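Local coordinates for protein ORF10 (Moritella marina, PDB 6RIW) that probably elongates acyl chains by condensation in polyunsaturated fatty acid synthesis, this piece being its ketosynthase–chain length factor didomain, at residues Gln131-Leu136 / Glu587-Arg592; Lys305-Val310 / Leu343-Thr348; Arg592-Leu597 / Ala629-Leu634. All blocks are in the same frame, centred on the assembly; numbering follows the deposited sequence.

Interaction 1 of 3, residues Gln131-Leu136 / Glu587-Arg592; sequences QLFMPL and ELHQYR
F133 and M134, on helix 129-148 of the ketosynthase half, meet H589 and R592, on helix 589-595 of the chain length factor half, in a buried patch where the two thiolase-like halves join. The two aromatic rings lie obliquely, their centroids 4.7 Å apart and their planes at 39°. F133 touches chiefly with its CD2-CE2 side, CD2 resting over one face of the imidazole, offset toward the rim, at 3.4 Å from ND1 of H589. Within its own helix, L132 CB lies over the centre of one face of the F133 ring. The imidazole is held from both ends, ND1 bonding to L586 O and NE2 to S129 OG, and these bonds fix its rotation and satisfy both nitrogens. M134 makes the second half of the contact. A bend at chi2 (-42°) swings its methyl across to the other helix, where CE comes to 3.3 Å from H589 O and to 3.7 Å from R592 CB. On R592 the methyl meets the aliphatic CB and CG, while the guanidinium is bound to N596 OD1, M41 O and D227. Around the contact, N130 and Y137 of helix 129-148 also touch H589, E700 of helix 699-706 meets F133, and helix 228-237 lies against R592 and Y591 through M229 and M233.

Interaction 2 of 3, residues Lys305-Val310 / Leu343-Thr348; sequences KGQVLV and LRSMET
S345 OG is a polar atom with several groups about it: across the contact it donates a short hydrogen bond of 2.6 Å to Q307 OE1; V341 O, one turn earlier in its own helix, is a second acceptor within reach of the same proton, and T304 OG1 is a further hydrogen-bonding partner. The hydroxyl thus links helix 336-350 to helix 304-318 at a buried spot, through Q307 and T304. Its chi1 of -65° sets OG beside the backbone N and opposite the carbonyl carbon, from where it can face both V341 O and the neighbouring helix. Q307 reaches it with an extended chain, which brings the amide oxygen to the hydroxyl. The donor approaches OE1 at a C=O...donor angle of 133° and is tilted out of the carbonyl plane. Along the way Q307 CB lies 3.3 Å from S345 OG, so the aliphatic part of the glutamine packs against the serine as well.

The remaining contact is van der Waals packing by one branch of V308. Its CG2 lies 3.8 Å from S345 O and 4.0 Å from T348 CG2, the valine and threonine side chains crossing at about a right angle. With a side chain as small as serine between them, the backbones come close: V308 CA and S345 CA are 5.5 Å apart, and the axes of these short helical segments pass at 8.9 Å with a crossing angle of -45°.

Y311, next on helix 304-318, touches S345 and M346, while Q307 and V310 lie on F438 of strand 432-439 and V310 also reaches A289 and S291 of strand 283-292. Helix 304-318 thus packs on these strands with helix 336-350 beside it, part of the layered alpha/beta fold of the thiolase family.

Interaction 3 of 3, residues Arg592-Leu597 / Ala629-Leu634; sequences RGRVNL and ASAAQL
R594 carries this contact almost alone, laying its side chain along the loop that leaves helix 614-628. NH1 donates to A629 O at 2.9 Å, with an N-H...acceptor angle of 156° and the oxygen at the edge of the guanidinium, close to its plane. The loop then turns over the group: A631 N lies above one face, and A631 CB is 3.7 Å from NH2. Nearer the root, CD of R594 passes 3.6 Å from S630 O, and the CB atoms of R594 and A629 meet at 4.0 Å. The chain is extended from CG to NE, and a chi4 of 87° then turns the flat end across it.

Two carboxylates bond the same group directly. D626, near the end of helix 614-628, forms a salt bridge with NH1, and D56, from the ketosynthase half, one with NH2. Around them, K625 and V628 of helix 614-628 lie against the R594 side chain.

The two carboxylates probably offset the positive charge of the buried guanidinium. Its direction and its flat orientation are fixed together, and it joins helix 589-595 and the exit of helix 614-628, both of the chain length factor half, to D56 of the ketosynthase half.

Interactions 1 and 3 form one neighbourhood, their centres 11 Å apart, and both use helix 589-595. R592 belongs to each: its CB receives the methionine methyl in interaction 1, while its guanidinium binds N596 within segment 592-597, without touching 629-634. Direct touches join them as well, Y591 OH lying 3.4 Å from A632 CB and M134 SD 3.7 Å from G593 N. Interaction 2 is separate, its centre about 41 Å from that of interaction 1 and about 37 Å from that of interaction 3; it lies across the chain's centre from interaction 1. All three are away from the magnesium site of M1 and K286. Together they contrast packing between halves with packing inside one.

Interaction 1 of 3, residues Gln131-Leu136 / Glu587-Arg592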
# COMPACT_ATOMS: atom_id res chain seq x y z
N GLN A 131 6.05 -16.32 -6.39
CA GLN A 131 6.88 -17.12 -7.28
C GLN A 131 8.29 -16.56 -7.40
O GLN A 131 9.23 -17.30 -7.69
CB GLN A 131 6.25 -17.21 -8.68
CG GLN A 131 4.91 -17.93 -8.75
CD GLN A 131 5.07 -19.43 -8.97
OE1 GLN A 131 6.19 -19.94 -9.04
NE2 GLN A 131 3.94 -20.14 -9.07
N LEU A 132 8.45 -15.26 -7.17
CA LEU A 132 9.75 -14.61 -7.33
C LEU A 132 10.66 -14.76 -6.12
O LEU A 132 11.86 -14.52 -6.25
CB LEU A 132 9.56 -13.12 -7.64
CG LEU A 132 8.85 -12.81 -8.96
CD1 LEU A 132 8.35 -11.36 -9.01
CD2 LEU A 132 9.76 -13.06 -10.13
N PHE A 133 10.14 -15.16 -4.95
CA PHE A 133 10.95 -15.13 -3.74
C PHE A 133 11.02 -16.47 -3.01
O PHE A 133 12.03 -16.76 -2.37
CB PHE A 133 10.43 -14.04 -2.80
CG PHE A 133 10.45 -12.69 -3.44
CD1 PHE A 133 11.67 -12.11 -3.80
CD2 PHE A 133 9.26 -12.04 -3.76
CE1 PHE A 133 11.69 -10.88 -4.45
CE2 PHE A 133 9.26 -10.81 -4.39
CZ PHE A 133 10.47 -10.21 -4.75
N MET A 134 9.96 -17.28 -3.08
CA MET A 134 9.99 -18.57 -2.38
C MET A 134 11.23 -19.40 -2.66
O MET A 134 11.73 -20.05 -1.72
CB MET A 134 8.74 -19.39 -2.74
CG MET A 134 7.43 -18.92 -2.17
SD MET A 134 7.45 -18.38 -0.44
CE MET A 134 6.05 -17.25 -0.47
N PRO A 135 11.76 -19.47 -3.88
CA PRO A 135 12.92 -20.34 -4.11
C PRO A 135 14.15 -19.92 -3.31
O PRO A 135 15.00 -20.77 -3.05
CB PRO A 135 13.17 -20.23 -5.62
CG PRO A 135 11.87 -19.85 -6.19
CD PRO A 135 11.27 -18.91 -5.16
N LEU A 136 14.28 -18.64 -2.93
CA LEU A 136 15.37 -18.24 -2.05
C LEU A 136 15.36 -19.07 -0.76
O LEU A 136 16.34 -19.72 -0.42
CB LEU A 136 15.26 -16.76 -1.69
CG LEU A 136 15.40 -15.73 -2.82
CD1 LEU A 136 14.88 -14.35 -2.35
CD2 LEU A 136 16.86 -15.67 -3.23
N GLU A 587 10.21 -8.93 2.54
CA GLU A 587 10.43 -10.02 3.49
C GLU A 587 9.14 -10.66 3.98
O GLU A 587 9.18 -11.73 4.59
CB GLU A 587 11.28 -9.55 4.69
CG GLU A 587 12.70 -9.17 4.28
CD GLU A 587 13.60 -8.85 5.49
OE1 GLU A 587 13.07 -8.66 6.61
OE2 GLU A 587 14.83 -8.78 5.30
N LEU A 588 7.98 -10.05 3.69
CA LEU A 588 6.72 -10.69 4.05
C LEU A 588 6.51 -12.04 3.37
O LEU A 588 5.69 -12.84 3.84
CB LEU A 588 5.54 -9.76 3.72
CG LEU A 588 5.40 -8.49 4.57
CD1 LEU A 588 4.18 -7.70 4.10
CD2 LEU A 588 5.30 -8.84 6.04
N HIS A 589 7.22 -12.31 2.26
CA HIS A 589 7.13 -13.62 1.61
C HIS A 589 7.71 -14.72 2.48
O HIS A 589 7.41 -15.90 2.24
CB HIS A 589 7.83 -13.58 0.24
CG HIS A 589 7.15 -12.65 -0.72
ND1 HIS A 589 7.57 -11.35 -0.92
CD2 HIS A 589 6.07 -12.83 -1.51
CE1 HIS A 589 6.77 -10.76 -1.80
NE2 HIS A 589 5.86 -11.64 -2.19
N GLN A 590 8.51 -14.37 3.48
CA GLN A 590 9.06 -15.39 4.36
C GLN A 590 7.98 -16.08 5.18
O GLN A 590 8.18 -17.22 5.60
CB GLN A 590 10.13 -14.77 5.27
CG GLN A 590 11.35 -14.30 4.50
CD GLN A 590 12.28 -13.44 5.34
OE1 GLN A 590 12.20 -13.46 6.56
NE2 GLN A 590 13.17 -12.70 4.69
N TYR A 591 6.85 -15.41 5.41
CA TYR A 591 5.81 -16.02 6.24
C TYR A 591 5.20 -17.24 5.55
O TYR A 591 5.11 -18.33 6.14
CB TYR A 591 4.73 -15.00 6.59
CG TYR A 591 3.64 -15.66 7.37
CD1 TYR A 591 3.89 -16.18 8.63
CD2 TYR A 591 2.37 -15.81 6.83
CE1 TYR A 591 2.90 -16.84 9.34
CE2 TYR A 591 1.37 -16.46 7.53
CZ TYR A 591 1.64 -16.97 8.79
OH TYR A 591 0.65 -17.61 9.48
N ARG A 592 4.75 -17.09 4.30
CA ARG A 592 4.32 -18.29 3.57
C ARG A 592 5.51 -19.21 3.30
O ARG A 592 5.34 -20.44 3.23
CB ARG A 592 3.63 -17.90 2.25
CG ARG A 592 3.10 -19.15 1.52
CD ARG A 592 2.20 -18.83 0.33
NE ARG A 592 1.84 -20.10 -0.32
CZ ARG A 592 0.77 -20.28 -1.09
NH1 ARG A 592 -0.06 -19.28 -1.32
NH2 ARG A 592 0.53 -21.47 -1.63

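Interaction 2 of 3, residues Lys305-Val310 / Leu343-Thr348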
# COMPACT_ATOMS: atom_id res chain seq x y z
N LYS A 305 -15.19 7.79 18.98
CA LYS A 305 -14.91 9.22 18.88
C LYS A 305 -14.48 9.62 17.47
O LYS A 305 -14.89 10.67 16.96
CB LYS A 305 -13.85 9.65 19.91
CG LYS A 305 -12.42 9.18 19.62
CD LYS A 305 -11.47 9.34 20.82
CE LYS A 305 -10.69 10.63 20.76
NZ LYS A 305 -9.34 10.39 20.13
N GLY A 306 -13.65 8.79 16.82
CA GLY A 306 -13.24 9.11 15.46
C GLY A 306 -14.37 8.98 14.46
O GLY A 306 -14.40 9.70 13.46
N GLN A 307 -15.30 8.06 14.71
CA GLN A 307 -16.43 7.88 13.79
C GLN A 307 -17.40 9.05 13.86
O GLN A 307 -17.85 9.55 12.83
CB GLN A 307 -17.15 6.57 14.09
CG GLN A 307 -16.19 5.35 13.99
CD GLN A 307 -16.89 4.03 14.26
OE1 GLN A 307 -18.05 4.02 14.70
NE2 GLN A 307 -16.18 2.92 14.03
N VAL A 308 -17.78 9.47 15.07
CA VAL A 308 -18.60 10.68 15.18
C VAL A 308 -17.89 11.86 14.52
O VAL A 308 -18.49 12.63 13.78
CB VAL A 308 -18.94 10.96 16.66
CG1 VAL A 308 -19.60 12.34 16.81
CG2 VAL A 308 -19.85 9.85 17.22
N LEU A 309 -16.57 11.98 14.74
CA LEU A 309 -15.84 13.10 14.16
C LEU A 309 -15.93 13.11 12.63
O LEU A 309 -16.14 14.16 12.02
CB LEU A 309 -14.38 13.08 14.61
CG LEU A 309 -13.48 14.16 14.01
CD1 LEU A 309 -13.90 15.60 14.42
CD2 LEU A 309 -12.02 13.90 14.38
N VAL A 310 -15.77 11.95 11.99
CA VAL A 310 -15.81 11.97 10.52
C VAL A 310 -17.22 12.32 10.02
O VAL A 310 -17.37 12.97 8.98
CB VAL A 310 -15.29 10.64 9.92
CG1 VAL A 310 -16.37 9.56 9.90
CG2 VAL A 310 -14.78 10.88 8.51
N LEU A 343 -23.01 1.31 15.37
CA LEU A 343 -24.38 1.67 15.72
C LEU A 343 -24.41 2.74 16.82
O LEU A 343 -25.26 3.63 16.80
CB LEU A 343 -25.16 0.43 16.17
CG LEU A 343 -25.61 -0.50 15.03
CD1 LEU A 343 -26.04 -1.88 15.56
CD2 LEU A 343 -26.72 0.16 14.23
N ARG A 344 -23.46 2.67 17.75
CA ARG A 344 -23.37 3.71 18.77
C ARG A 344 -23.01 5.05 18.16
O ARG A 344 -23.62 6.08 18.49
CB ARG A 344 -22.36 3.31 19.84
CG ARG A 344 -22.03 4.42 20.84
CD ARG A 344 -21.15 3.92 21.97
NE ARG A 344 -20.86 4.96 22.96
CZ ARG A 344 -19.83 4.92 23.81
NH1 ARG A 344 -18.99 3.89 23.81
NH2 ARG A 344 -19.63 5.91 24.67
N SER A 345 -22.01 5.06 17.27
CA SER A 345 -21.59 6.29 16.60
C SER A 345 -22.74 6.93 15.86
O SER A 345 -22.95 8.14 15.94
CB SER A 345 -20.45 5.98 15.62
OG SER A 345 -19.31 5.55 16.32
N MET A 346 -23.50 6.13 15.11
CA MET A 346 -24.61 6.69 14.34
C MET A 346 -25.71 7.18 15.27
O MET A 346 -26.37 8.19 14.98
CB MET A 346 -25.14 5.66 13.37
CG MET A 346 -24.13 5.24 12.33
SD MET A 346 -24.96 4.54 10.90
CE MET A 346 -25.14 2.86 11.52
N GLU A 347 -25.93 6.48 16.37
CA GLU A 347 -26.93 6.93 17.34
C GLU A 347 -26.53 8.28 17.92
O GLU A 347 -27.34 9.22 17.95
CB GLU A 347 -27.08 5.88 18.45
CG GLU A 347 -27.77 6.41 19.71
CD GLU A 347 -27.72 5.41 20.84
OE1 GLU A 347 -28.47 4.41 20.77
OE2 GLU A 347 -26.92 5.61 21.78
N THR A 348 -25.27 8.40 18.34
CA THR A 348 -24.78 9.65 18.91
C THR A 348 -25.00 10.82 17.95
O THR A 348 -25.48 11.88 18.36
CB THR A 348 -23.31 9.51 19.26
OG1 THR A 348 -23.17 8.52 20.28
CG2 THR A 348 -22.74 10.84 19.74

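Interaction 3 of 3, residues Arg592-Leu597 / Ala629-Leu634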
# COMPACT_ATOMS: atom_id res chain seq x y z
N ARG A 592 4.75 -17.09 4.30
CA ARG A 592 4.32 -18.29 3.57
C ARG A 592 5.51 -19.21 3.30
O ARG A 592 5.34 -20.44 3.23
CB ARG A 592 3.63 -17.90 2.25
CG ARG A 592 3.10 -19.15 1.52
CD ARG A 592 2.20 -18.83 0.33
NE ARG A 592 1.84 -20.10 -0.32
CZ ARG A 592 0.77 -20.28 -1.09
NH1 ARG A 592 -0.06 -19.28 -1.32
NH2 ARG A 592 0.53 -21.47 -1.63
N GLY A 593 6.71 -18.65 3.14
CA GLY A 593 7.90 -19.47 3.06
C GLY A 593 8.00 -20.47 4.19
O GLY A 593 8.47 -21.60 4.00
N ARG A 594 7.55 -20.08 5.39
CA ARG A 594 7.46 -21.03 6.51
C ARG A 594 6.22 -21.92 6.40
O ARG A 594 6.31 -23.15 6.46
CB ARG A 594 7.45 -20.24 7.82
CG ARG A 594 7.04 -21.05 9.06
CD ARG A 594 6.43 -20.22 10.19
NE ARG A 594 5.75 -21.14 11.11
CZ ARG A 594 6.34 -21.76 12.13
NH1 ARG A 594 7.61 -21.52 12.41
NH2 ARG A 594 5.65 -22.63 12.86
N VAL A 595 5.06 -21.31 6.25
CA VAL A 595 3.80 -22.04 6.40
C VAL A 595 3.68 -23.16 5.37
O VAL A 595 3.23 -24.27 5.67
CB VAL A 595 2.62 -21.05 6.29
CG1 VAL A 595 1.33 -21.78 6.04
CG2 VAL A 595 2.55 -20.18 7.57
N ASN A 596 4.14 -22.90 4.14
CA ASN A 596 3.93 -23.84 3.05
C ASN A 596 4.76 -25.11 3.20
O ASN A 596 4.47 -26.12 2.54
CB ASN A 596 4.24 -23.14 1.72
CG ASN A 596 3.35 -23.60 0.59
OD1 ASN A 596 2.78 -22.77 -0.13
ND2 ASN A 596 3.28 -24.92 0.38
N LEU A 597 5.78 -25.09 4.07
CA LEU A 597 6.57 -26.30 4.26
C LEU A 597 5.74 -27.46 4.79
O LEU A 597 6.18 -28.60 4.68
CB LEU A 597 7.77 -26.01 5.18
CG LEU A 597 8.82 -25.09 4.54
CD1 LEU A 597 9.88 -24.68 5.59
CD2 LEU A 597 9.48 -25.80 3.39
N ALA A 629 11.04 -18.77 9.56
CA ALA A 629 10.33 -17.64 10.15
C ALA A 629 9.61 -18.13 11.39
O ALA A 629 9.35 -19.32 11.54
CB ALA A 629 9.31 -17.02 9.18
N SER A 630 9.24 -17.19 12.27
CA SER A 630 8.44 -17.53 13.44
C SER A 630 6.98 -17.68 13.05
O SER A 630 6.52 -17.11 12.06
CB SER A 630 8.57 -16.43 14.50
OG SER A 630 9.93 -16.25 14.86
N ALA A 631 6.26 -18.49 13.83
CA ALA A 631 4.83 -18.63 13.61
C ALA A 631 4.13 -17.29 13.83
O ALA A 631 4.61 -16.44 14.58
CB ALA A 631 4.24 -19.67 14.55
N ALA A 632 2.98 -17.12 13.17
CA ALA A 632 2.21 -15.89 13.27
C ALA A 632 1.82 -15.59 14.71
O ALA A 632 1.39 -16.48 15.45
CB ALA A 632 0.94 -15.98 12.42
N GLN A 633 1.98 -14.33 15.11
CA GLN A 633 1.48 -13.84 16.40
C GLN A 633 0.70 -12.56 16.15
O GLN A 633 0.91 -11.87 15.15
CB GLN A 633 2.63 -13.58 17.39
CG GLN A 633 3.56 -14.78 17.62
CD GLN A 633 2.89 -15.92 18.38
OE1 GLN A 633 1.82 -15.74 18.98
NE2 GLN A 633 3.51 -17.10 18.35
N LEU A 634 -0.21 -12.25 17.08
CA LEU A 634 -1.20 -11.18 16.86
C LEU A 634 -0.53 -9.84 16.52
O LEU A 634 -0.81 -9.24 15.47
CB LEU A 634 -2.07 -11.02 18.11
CG LEU A 634 -3.16 -9.94 18.05
CD1 LEU A 634 -4.15 -10.25 16.98
CD2 LEU A 634 -3.87 -9.80 19.40